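Local coordinates for pectinesterase (Aspergillus niger, PDB 5C1E), which hydrolyses the methyl esters of galacturonosyl units in pectin, releasing methanol, and is probably involved in the maceration and soft-rotting of plant tissue, at residues A[129-134]-A[148-153]; A[154-159]-A[169-174]; A[255-260]-A[275-280]. All coordinates share one frame; numbering follows the deposited sequence.

Contact 1. Residues A[129-134]-A[148-153]. With SO4 (sulfate ion), chain C.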
loop_
_atom_site.group_PDB
_atom_site.type_symbol
_atom_site.label_atom_id
_atom_site.label_comp_id
_atom_site.label_asym_id
_atom_site.label_seq_id
_atom_site.Cartn_x
_atom_site.Cartn_y
_atom_site.Cartn_z
ATOM N N GLY A 129 -1.529 -7.866 -5.837
ATOM C CA GLY A 129 -0.152 -8.108 -5.373
ATOM C C GLY A 129 0.777 -7.001 -5.800
ATOM O O GLY A 129 0.830 -6.661 -6.986
ATOM N N PHE A 130 1.508 -6.447 -4.836
ATOM C CA PHE A 130 2.444 -5.360 -5.079
ATOM C C PHE A 130 3.810 -5.731 -4.513
ATOM O O PHE A 130 3.935 -6.057 -3.339
ATOM C CB PHE A 130 1.938 -4.055 -4.441
ATOM C CG PHE A 130 0.616 -3.605 -4.973
ATOM C CD1 PHE A 130 -0.565 -4.036 -4.394
ATOM C CD2 PHE A 130 0.545 -2.747 -6.071
ATOM C CE1 PHE A 130 -1.795 -3.610 -4.891
ATOM C CE2 PHE A 130 -0.681 -2.332 -6.583
ATOM C CZ PHE A 130 -1.848 -2.768 -5.997
ATOM N N TYR A 131 4.829 -5.667 -5.363
ATOM C CA TYR A 131 6.143 -6.183 -5.049
ATOM C C TYR A 131 7.203 -5.154 -5.389
ATOM O O TYR A 131 7.352 -4.766 -6.536
ATOM C CB TYR A 131 6.392 -7.447 -5.887
ATOM C CG TYR A 131 5.323 -8.503 -5.713
ATOM C CD1 TYR A 131 5.412 -9.437 -4.697
ATOM C CD2 TYR A 131 4.219 -8.549 -6.545
ATOM C CE1 TYR A 131 4.432 -10.406 -4.530
ATOM C CE2 TYR A 131 3.233 -9.505 -6.380
ATOM C CZ TYR A 131 3.352 -10.429 -5.369
ATOM O OH TYR A 131 2.390 -11.388 -5.206
ATOM N N GLY A 132 7.957 -4.708 -4.398
ATOM C CA GLY A 132 9.029 -3.769 -4.663
ATOM C C GLY A 132 8.568 -2.430 -5.187
ATOM O O GLY A 132 9.314 -1.770 -5.913
ATOM N N CYS A 133 7.357 -2.001 -4.811
ATOM C CA CYS A 133 6.804 -0.731 -5.280
ATOM C C CYS A 133 6.968 0.367 -4.221
ATOM O O CYS A 133 7.162 0.095 -3.033
ATOM C CB CYS A 133 5.310 -0.890 -5.610
ATOM S SG CYS A 133 4.969 -1.972 -7.003
ATOM N N GLN A 134 6.884 1.611 -4.662
ATOM C CA GLN A 134 6.789 2.728 -3.729
ATOM C C GLN A 134 5.471 3.452 -3.889
ATOM O O GLN A 134 4.987 3.653 -5.013
ATOM C CB GLN A 134 7.930 3.724 -3.930
ATOM C CG GLN A 134 9.324 3.107 -3.888
ATOM C CD GLN A 134 10.421 4.157 -3.920
ATOM O OE1 GLN A 134 10.342 5.158 -3.186
ATOM N NE2 GLN A 134 11.477 3.934 -4.742
ATOM N N THR A 148 -8.819 -8.429 -1.055
ATOM C CA THR A 148 -7.630 -9.058 -0.500
ATOM C C THR A 148 -6.411 -8.527 -1.238
ATOM O O THR A 148 -6.398 -8.458 -2.469
ATOM C CB THR A 148 -7.710 -10.582 -0.594
ATOM O OG1 THR A 148 -8.030 -10.967 -1.930
ATOM C CG2 THR A 148 -8.784 -11.096 0.350
ATOM N N GLN A 149 -5.413 -8.091 -0.475
ATOM C CA GLN A 149 -4.262 -7.414 -1.035
ATOM C C GLN A 149 -3.010 -7.812 -0.290
ATOM O O GLN A 149 -3.043 -8.033 0.937
ATOM C CB GLN A 149 -4.440 -5.900 -0.976
ATOM C CG GLN A 149 -5.719 -5.414 -1.623
ATOM C CD GLN A 149 -5.866 -3.902 -1.637
ATOM O OE1 GLN A 149 -4.887 -3.149 -1.614
ATOM N NE2 GLN A 149 -7.100 -3.452 -1.728
ATOM N N TYR A 150 -1.909 -7.867 -1.035
ATOM C CA TYR A 150 -0.626 -8.292 -0.516
ATOM C C TYR A 150 0.463 -7.339 -1.007
ATOM O O TYR A 150 0.574 -7.090 -2.208
ATOM C CB TYR A 150 -0.363 -9.737 -0.964
ATOM C CG TYR A 150 0.984 -10.296 -0.583
ATOM C CD1 TYR A 150 1.213 -10.814 0.676
ATOM C CD2 TYR A 150 2.029 -10.325 -1.500
ATOM C CE1 TYR A 150 2.454 -11.339 1.015
ATOM C CE2 TYR A 150 3.260 -10.852 -1.175
ATOM C CZ TYR A 150 3.473 -11.347 0.079
ATOM O OH TYR A 150 4.699 -11.861 0.383
ATOM N N TYR A 151 1.227 -6.783 -0.064
ATOM C CA TYR A 151 2.316 -5.846 -0.359
ATOM C C TYR A 151 3.594 -6.426 0.216
ATOM O O TYR A 151 3.668 -6.668 1.412
ATOM C CB TYR A 151 2.059 -4.449 0.260
ATOM C CG TYR A 151 0.862 -3.731 -0.329
ATOM C CD1 TYR A 151 -0.433 -4.120 -0.010
ATOM C CD2 TYR A 151 1.028 -2.668 -1.209
ATOM C CE1 TYR A 151 -1.525 -3.487 -0.569
ATOM C CE2 TYR A 151 -0.063 -2.016 -1.774
ATOM C CZ TYR A 151 -1.343 -2.442 -1.462
ATOM O OH TYR A 151 -2.430 -1.808 -2.007
ATOM N N SER A 152 4.594 -6.644 -0.642
ATOM C CA SER A 152 5.875 -7.185 -0.210
ATOM C C SER A 152 7.040 -6.314 -0.633
ATOM O O SER A 152 7.164 -5.960 -1.802
ATOM C CB SER A 152 6.108 -8.593 -0.786
ATOM O OG SER A 152 7.304 -9.111 -0.224
ATOM N N ASN A 153 7.928 -6.010 0.303
ATOM C CA ASN A 153 9.138 -5.236 -0.019
ATOM C C ASN A 153 8.831 -3.911 -0.693
ATOM O O ASN A 153 9.560 -3.447 -1.585
ATOM C CB ASN A 153 10.117 -6.075 -0.838
ATOM C CG ASN A 153 10.760 -7.152 -0.000
ATOM O OD1 ASN A 153 11.818 -6.939 0.575
ATOM N ND2 ASN A 153 10.084 -8.294 0.131
HETATM S S SO4 C . 5.391 -12.968 3.749
HETATM O O1 SO4 C . 6.819 -13.404 3.781
HETATM O O2 SO4 C . 5.345 -11.490 3.902
HETATM O O3 SO4 C . 4.712 -13.372 2.489
HETATM O O4 SO4 C . 4.676 -13.638 4.862
#
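Gly129, Phe130 and Tyr131 pair in parallel register with Tyr150, Tyr151 and Ser152, the two strand axes running 4.8 Å apart and diverging by only 7°. Phe130 turns both its N and its O to strand 148-152: N donates to Tyr150 O, and O accepts from Ser152 N at 2.8 Å. Gly132 N to Ser152 O adds the next rung, just where Gly132 and Asn153, both with positive phi, turn their strands out of the sheet together.

The side chains fall on two faces. Phe130 and Tyr151 share the one turned into the coil. Both have CG anti to the carbonyl carbon (chi1 -60° and -65°); they start alike and lie side by side, pointing the same way. Their rings are nearly parallel but slid apart, with little overlap; Phe130 CD1 sits over one face of the Tyr151 ring, toward its rim, 3.3 Å from Tyr151 CE2. The hydroxyl of Tyr151 donates to Gln149 OE1 at 2.8 Å, in the plane of the tyrosine ring, which fixes the far end of that ring.

On the other face the side chains of Tyr131 and Tyr150 cross at about a right angle, their rings oblique to each other. Tyr131 CE1 meets the edge of the Tyr150 ring at CE2, 3.6 Å away, while Tyr150 OH donates to sulfate O3 at 2.6 Å. The ion probably comes from the crystallisation liquor. The hydroxyl of Tyr131 is bonded to the backbone N of Asp296, in the C-terminal segment that lies over this face.

The two strands belong to successive coils of a right-handed parallel beta-helix: strand 102-104 flanks Gly129 to Tyr131, strand 168-172 flanks Tyr151, and Leu142 and Val144 of strand 142-146 pack against Tyr151 from within.

Contact 2. Residues A[154-159]-A[169-174]. With SO4 (sulfate ion), chain C.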
loop_
_atom_site.group_PDB
_atom_site.type_symbol
_atom_site.label_atom_id
_atom_site.label_comp_id
_atom_site.label_asym_id
_atom_site.label_seq_id
_atom_site.Cartn_x
_atom_site.Cartn_y
_atom_site.Cartn_z
ATOM N N CYS A 154 7.754 -3.288 -0.220
ATOM C CA CYS A 154 7.337 -2.002 -0.705
ATOM C C CYS A 154 7.730 -0.911 0.290
ATOM O O CYS A 154 8.094 -1.184 1.444
ATOM C CB CYS A 154 5.820 -1.963 -0.931
ATOM S SG CYS A 154 5.214 -3.035 -2.271
ATOM N N MET A 155 7.654 0.327 -0.185
ATOM C CA MET A 155 7.873 1.494 0.637
ATOM C C MET A 155 6.581 2.281 0.588
ATOM O O MET A 155 6.145 2.678 -0.503
ATOM C CB MET A 155 9.040 2.299 0.071
ATOM C CG MET A 155 9.639 3.350 0.995
ATOM S SD MET A 155 8.591 4.770 1.346
ATOM C CE MET A 155 8.306 5.456 -0.296
ATOM N N ILE A 156 5.957 2.485 1.751
ATOM C CA ILE A 156 4.714 3.270 1.850
ATOM C C ILE A 156 4.996 4.491 2.716
ATOM O O ILE A 156 5.328 4.356 3.905
ATOM C CB ILE A 156 3.528 2.460 2.428
ATOM C CG1 ILE A 156 3.282 1.215 1.595
ATOM C CG2 ILE A 156 2.234 3.278 2.372
ATOM C CD1 ILE A 156 3.845 -0.029 2.208
ATOM N N GLU A 157 4.831 5.671 2.115
ATOM C CA GLU A 157 5.174 6.926 2.785
ATOM C C GLU A 157 4.008 7.884 2.881
ATOM O O GLU A 157 3.265 8.098 1.908
ATOM C CB GLU A 157 6.329 7.623 2.064
ATOM C CG GLU A 157 6.849 8.841 2.810
ATOM C CD GLU A 157 8.168 9.391 2.289
ATOM O OE1 GLU A 157 8.694 10.321 2.926
ATOM O OE2 GLU A 157 8.675 8.927 1.255
ATOM N N GLY A 158 3.895 8.502 4.056
ATOM C CA GLY A 158 2.911 9.525 4.322
ATOM C C GLY A 158 2.928 9.929 5.780
ATOM O O GLY A 158 3.857 9.596 6.532
ATOM N N ALA A 159 1.896 10.654 6.185
ATOM C CA ALA A 159 1.800 11.181 7.527
ATOM C C ALA A 159 0.456 10.912 8.194
ATOM O O ALA A 159 0.412 10.540 9.364
ATOM C CB ALA A 159 2.050 12.676 7.499
ATOM N N VAL A 169 -5.624 -6.910 4.243
ATOM C CA VAL A 169 -4.325 -6.607 3.639
ATOM C C VAL A 169 -3.165 -7.045 4.504
ATOM O O VAL A 169 -3.175 -6.866 5.727
ATOM C CB VAL A 169 -4.233 -5.103 3.253
ATOM C CG1 VAL A 169 -4.548 -4.220 4.444
ATOM C CG2 VAL A 169 -2.887 -4.758 2.626
ATOM N N TRP A 170 -2.176 -7.639 3.838
ATOM C CA TRP A 170 -0.935 -8.103 4.446
ATOM C C TRP A 170 0.226 -7.301 3.877
ATOM O O TRP A 170 0.412 -7.276 2.656
ATOM C CB TRP A 170 -0.711 -9.568 4.112
ATOM C CG TRP A 170 0.514 -10.165 4.745
ATOM C CD1 TRP A 170 1.800 -10.058 4.303
ATOM C CD2 TRP A 170 0.562 -11.004 5.907
ATOM N NE1 TRP A 170 2.641 -10.767 5.110
ATOM C CE2 TRP A 170 1.911 -11.361 6.106
ATOM C CE3 TRP A 170 -0.402 -11.496 6.790
ATOM C CZ2 TRP A 170 2.321 -12.164 7.162
ATOM C CZ3 TRP A 170 0.003 -12.304 7.834
ATOM C CH2 TRP A 170 1.351 -12.631 8.020
ATOM N N PHE A 171 0.965 -6.632 4.761
ATOM C CA PHE A 171 2.202 -5.926 4.412
ATOM C C PHE A 171 3.365 -6.716 4.960
ATOM O O PHE A 171 3.475 -6.894 6.161
ATOM C CB PHE A 171 2.229 -4.526 5.006
ATOM C CG PHE A 171 1.151 -3.628 4.484
ATOM C CD1 PHE A 171 1.366 -2.860 3.361
ATOM C CD2 PHE A 171 -0.062 -3.526 5.142
ATOM C CE1 PHE A 171 0.379 -2.022 2.872
ATOM C CE2 PHE A 171 -1.060 -2.685 4.661
ATOM C CZ PHE A 171 -0.836 -1.937 3.520
ATOM N N GLY A 172 4.193 -7.239 4.062
ATOM C CA GLY A 172 5.319 -8.074 4.453
ATOM C C GLY A 172 6.630 -7.424 4.057
ATOM O O GLY A 172 6.832 -7.048 2.893
ATOM N N GLU A 173 7.548 -7.326 5.003
ATOM C CA GLU A 173 8.885 -6.795 4.726
ATOM C C GLU A 173 8.843 -5.442 4.000
ATOM O O GLU A 173 9.626 -5.211 3.087
ATOM C CB GLU A 173 9.695 -7.797 3.904
ATOM C CG GLU A 173 9.975 -9.103 4.622
ATOM C CD GLU A 173 10.594 -10.183 3.729
ATOM O OE1 GLU A 173 10.954 -9.933 2.555
ATOM O OE2 GLU A 173 10.711 -11.325 4.218
ATOM N N CYS A 174 7.936 -4.560 4.424
ATOM C CA CYS A 174 7.823 -3.230 3.852
ATOM C C CYS A 174 8.479 -2.200 4.747
ATOM O O CYS A 174 8.560 -2.371 5.978
ATOM C CB CYS A 174 6.359 -2.840 3.659
ATOM S SG CYS A 174 5.478 -3.808 2.423
HETATM S S SO4 C . 5.391 -12.968 3.749
HETATM O O1 SO4 C . 6.819 -13.404 3.781
HETATM O O2 SO4 C . 5.345 -11.490 3.902
HETATM O O3 SO4 C . 4.712 -13.372 2.489
HETATM O O4 SO4 C . 4.676 -13.638 4.862
#
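Cys154 and Cys174 meet where two successive coils turn the same corner, their CA atoms 4.7 Å apart, and around them the contact is tight and buried: Cys154 O comes within 3.2 Å of Cys174 CA. Cys154 N donates to Cys174 SG, a long bond of 3.5 Å with an N-H...S angle of 155°. The same sulfur rests 3.8 Å from Cys154 CB. Each thiol has SG anti to its own carbonyl carbon (chi1 -67° in both), and this shared conformation sets the two sulfurs one above the other, Cys154 SG to Cys174 SG measuring 4.8 Å, much too far for a disulfide.

Beside the thiols, Ile156 reaches in with its terminal methyl alone. Its chi2 of 101° lies well off a staggered value and places CD1 3.9 Å from Phe171 CD1 and 4.0 Å from Cys174 CB. The isoleucine and phenylalanine side chains cross at about a right angle.

Strand 155-158 and strand 168-172 belong to different sheets of the parallel beta-helix, so this is a corner contact between one coil and the next. Cys133 holds the equivalent corner one coil earlier, which makes the cysteines an internal ladder of the kind beta-helices build from like side chains. Phe171 continues inward stacking too, with its ring against that of Tyr151.

The outward side of segment 169-174 is different in character. There the Trp170 side chain lies beyond any contact with segment 154-159, and its NE1 donates to sulfate O2 at 3.0 Å, the oxygen lying near the ring plane; Lys283 makes a cation-pi contact with the indole and also binds the sulfate. Glu173 leads its carboxylate away from the corner at the exposed turn, and OE1 there accepts a bond from Asn153 ND2.

Contact 3. Residues A[255-260]-A[275-280]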
loop_
_atom_site.group_PDB
_atom_site.type_symbol
_atom_site.label_atom_id
_atom_site.label_comp_id
_atom_site.label_asym_id
_atom_site.label_seq_id
_atom_site.Cartn_x
_atom_site.Cartn_y
_atom_site.Cartn_z
ATOM N N LEU A 255 -9.980 -3.369 17.142
ATOM C CA LEU A 255 -9.215 -4.572 17.468
ATOM C C LEU A 255 -7.765 -4.333 17.031
ATOM O O LEU A 255 -7.363 -4.573 15.872
ATOM C CB LEU A 255 -9.810 -5.804 16.786
ATOM C CG LEU A 255 -11.226 -6.257 17.184
ATOM C CD1 LEU A 255 -11.375 -6.342 18.698
ATOM C CD2 LEU A 255 -12.296 -5.336 16.637
ATOM N N TYR A 256 -7.005 -3.817 17.978
ATOM C CA TYR A 256 -5.627 -3.387 17.775
ATOM C C TYR A 256 -4.635 -4.235 18.581
ATOM O O TYR A 256 -4.727 -4.340 19.808
ATOM C CB TYR A 256 -5.512 -1.934 18.202
ATOM C CG TYR A 256 -6.106 -0.897 17.261
ATOM C CD1 TYR A 256 -6.336 -1.164 15.912
ATOM C CD2 TYR A 256 -6.417 0.384 17.739
ATOM C CE1 TYR A 256 -6.846 -0.176 15.058
ATOM C CE2 TYR A 256 -6.930 1.366 16.908
ATOM C CZ TYR A 256 -7.140 1.091 15.577
ATOM O OH TYR A 256 -7.606 2.079 14.762
ATOM N N TYR A 257 -3.654 -4.792 17.878
ATOM C CA TYR A 257 -2.759 -5.786 18.444
ATOM C C TYR A 257 -1.308 -5.495 18.119
ATOM O O TYR A 257 -0.983 -4.955 17.053
ATOM C CB TYR A 257 -3.052 -7.148 17.844
ATOM C CG TYR A 257 -4.476 -7.632 17.924
ATOM C CD1 TYR A 257 -4.916 -8.334 19.028
ATOM C CD2 TYR A 257 -5.364 -7.427 16.879
ATOM C CE1 TYR A 257 -6.198 -8.833 19.097
ATOM C CE2 TYR A 257 -6.653 -7.923 16.932
ATOM C CZ TYR A 257 -7.073 -8.608 18.046
ATOM O OH TYR A 257 -8.350 -9.104 18.124
ATOM N N GLU A 258 -0.432 -5.890 19.033
ATOM C CA GLU A 258 0.989 -5.994 18.725
ATOM C C GLU A 258 1.522 -7.358 19.149
ATOM O O GLU A 258 1.086 -7.910 20.152
ATOM C CB GLU A 258 1.757 -4.916 19.438
ATOM C CG GLU A 258 1.562 -3.530 18.864
ATOM C CD GLU A 258 2.242 -2.502 19.737
ATOM O OE1 GLU A 258 3.421 -2.201 19.454
ATOM O OE2 GLU A 258 1.617 -2.042 20.719
ATOM N N TYR A 259 2.452 -7.912 18.381
ATOM C CA TYR A 259 3.035 -9.201 18.737
ATOM C C TYR A 259 4.488 -9.282 18.296
ATOM O O TYR A 259 4.778 -9.250 17.103
ATOM C CB TYR A 259 2.255 -10.373 18.129
ATOM C CG TYR A 259 2.813 -11.697 18.602
ATOM C CD1 TYR A 259 2.454 -12.215 19.845
ATOM C CD2 TYR A 259 3.742 -12.399 17.841
ATOM C CE1 TYR A 259 2.987 -13.404 20.308
ATOM C CE2 TYR A 259 4.283 -13.589 18.297
ATOM C CZ TYR A 259 3.898 -14.084 19.536
ATOM O OH TYR A 259 4.414 -15.270 20.007
ATOM N N ASN A 260 5.387 -9.404 19.272
ATOM C CA ASN A 260 6.809 -9.634 19.005
ATOM C C ASN A 260 7.463 -8.537 18.150
ATOM O O ASN A 260 8.211 -8.833 17.221
ATOM C CB ASN A 260 7.014 -11.012 18.336
ATOM C CG ASN A 260 8.481 -11.424 18.300
ATOM O OD1 ASN A 260 9.200 -11.237 19.278
ATOM N ND2 ASN A 260 8.940 -11.926 17.152
ATOM N N THR A 275 -5.756 -4.898 22.365
ATOM C CA THR A 275 -6.324 -6.179 22.770
ATOM C C THR A 275 -5.190 -7.194 22.836
ATOM O O THR A 275 -4.256 -7.117 22.044
ATOM C CB THR A 275 -7.366 -6.640 21.723
ATOM O OG1 THR A 275 -8.400 -5.659 21.640
ATOM C CG2 THR A 275 -7.975 -7.965 22.076
ATOM N N SER A 276 -5.274 -8.154 23.757
ATOM C CA SER A 276 -4.222 -9.173 23.881
ATOM C C SER A 276 -4.300 -10.164 22.742
ATOM O O SER A 276 -5.386 -10.437 22.218
ATOM C CB SER A 276 -4.332 -9.934 25.204
ATOM O OG SER A 276 -4.225 -9.023 26.279
ATOM N N ILE A 277 -3.146 -10.692 22.351
ATOM C CA ILE A 277 -3.085 -11.788 21.402
ATOM C C ILE A 277 -1.830 -12.608 21.725
ATOM O O ILE A 277 -0.811 -12.056 22.137
ATOM C CB ILE A 277 -3.113 -11.282 19.935
ATOM C CG1 ILE A 277 -3.469 -12.411 18.968
ATOM C CG2 ILE A 277 -1.801 -10.620 19.538
ATOM C CD1 ILE A 277 -3.829 -11.944 17.573
ATOM N N SER A 278 -1.926 -13.925 21.588
ATOM C CA SER A 278 -0.865 -14.816 22.062
ATOM C C SER A 278 0.029 -15.332 20.938
ATOM O O SER A 278 0.997 -16.045 21.195
ATOM C CB SER A 278 -1.492 -16.004 22.803
ATOM O OG SER A 278 -2.308 -16.749 21.912
ATOM N N ALA A 279 -0.303 -14.986 19.700
ATOM C CA ALA A 279 0.415 -15.485 18.549
ATOM C C ALA A 279 0.225 -14.524 17.398
ATOM O O ALA A 279 -0.781 -13.822 17.339
ATOM C CB ALA A 279 -0.116 -16.853 18.158
ATOM N N ALA A 280 1.194 -14.506 16.489
ATOM C CA ALA A 280 1.065 -13.767 15.240
ATOM C C ALA A 280 -0.057 -14.345 14.384
ATOM O O ALA A 280 -0.354 -15.530 14.472
ATOM C CB ALA A 280 2.383 -13.805 14.473
HETATM O O HOH W 1 -8.039 -3.243 20.603
HETATM O O HOH W 2 -1.539 -6.824 21.544
HETATM O O HOH W 3 -0.770 -9.228 22.754
#
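Thr275 pairs with Tyr256 at the end of the parallel beta-helix, where strand 255-259 is outermost in its sheet and the loop 275-280 runs beside it. One direct backbone bond joins them, Thr275 N to Tyr256 O at 2.8 Å. One water beside this bond accepts from both Tyr256 N and Thr275 OG1; further along, another accepts from Glu258 N and probably donates to Thr275 O.

Tyr257 has CG anti to its carbonyl carbon (chi1 -54°), and its side chain runs alongside that of Thr275, CE1 touching Thr275 CG2 at 3.6 Å. The side chain of Ile277 crosses that of Tyr257 at about a right angle: CB is 3.6 Å from Tyr257 CD1, and CD1 of Ile277 lies over one face of the ring, toward the rim. Ile277 CG2 reaches Tyr257 CD1 at 3.9 Å.

Tyr259 does the opposite of Tyr257, with CG anti to the backbone N (chi1 -176°), and lays its ring against the loop backbone. Ala279 C stands over the ring centre and Ala280 N nearer the rim, 3.6 Å from Tyr259 CD2. Ala279 N, buried here 3.7 Å from Tyr259 CE1, has no hydrogen-bonding partner in the model.

How the contacts relate
Contacts 1 and 2 are core contacts and touch each other; contact 3 is a surface contact, its centre about 23 Å from that of contact 1 and about 19 Å from that of contact 2. All three reach the same long parallel sheet. Strand 148-152 of contact 1 is probably hydrogen-bonded to strand 168-172 of contact 2, Tyr151 N to Trp170 O and Gly172 N to Tyr151 O, and one sulfate bridges their outward aromatic residues. The chemistry follows position: regular backbone rungs within the sheet at 129-134/148-153, thiols and a methyl at a corner between sheets at 154-159/169-174, and water-mediated pairing with tyrosines against an irregular loop at 255-260/275-280.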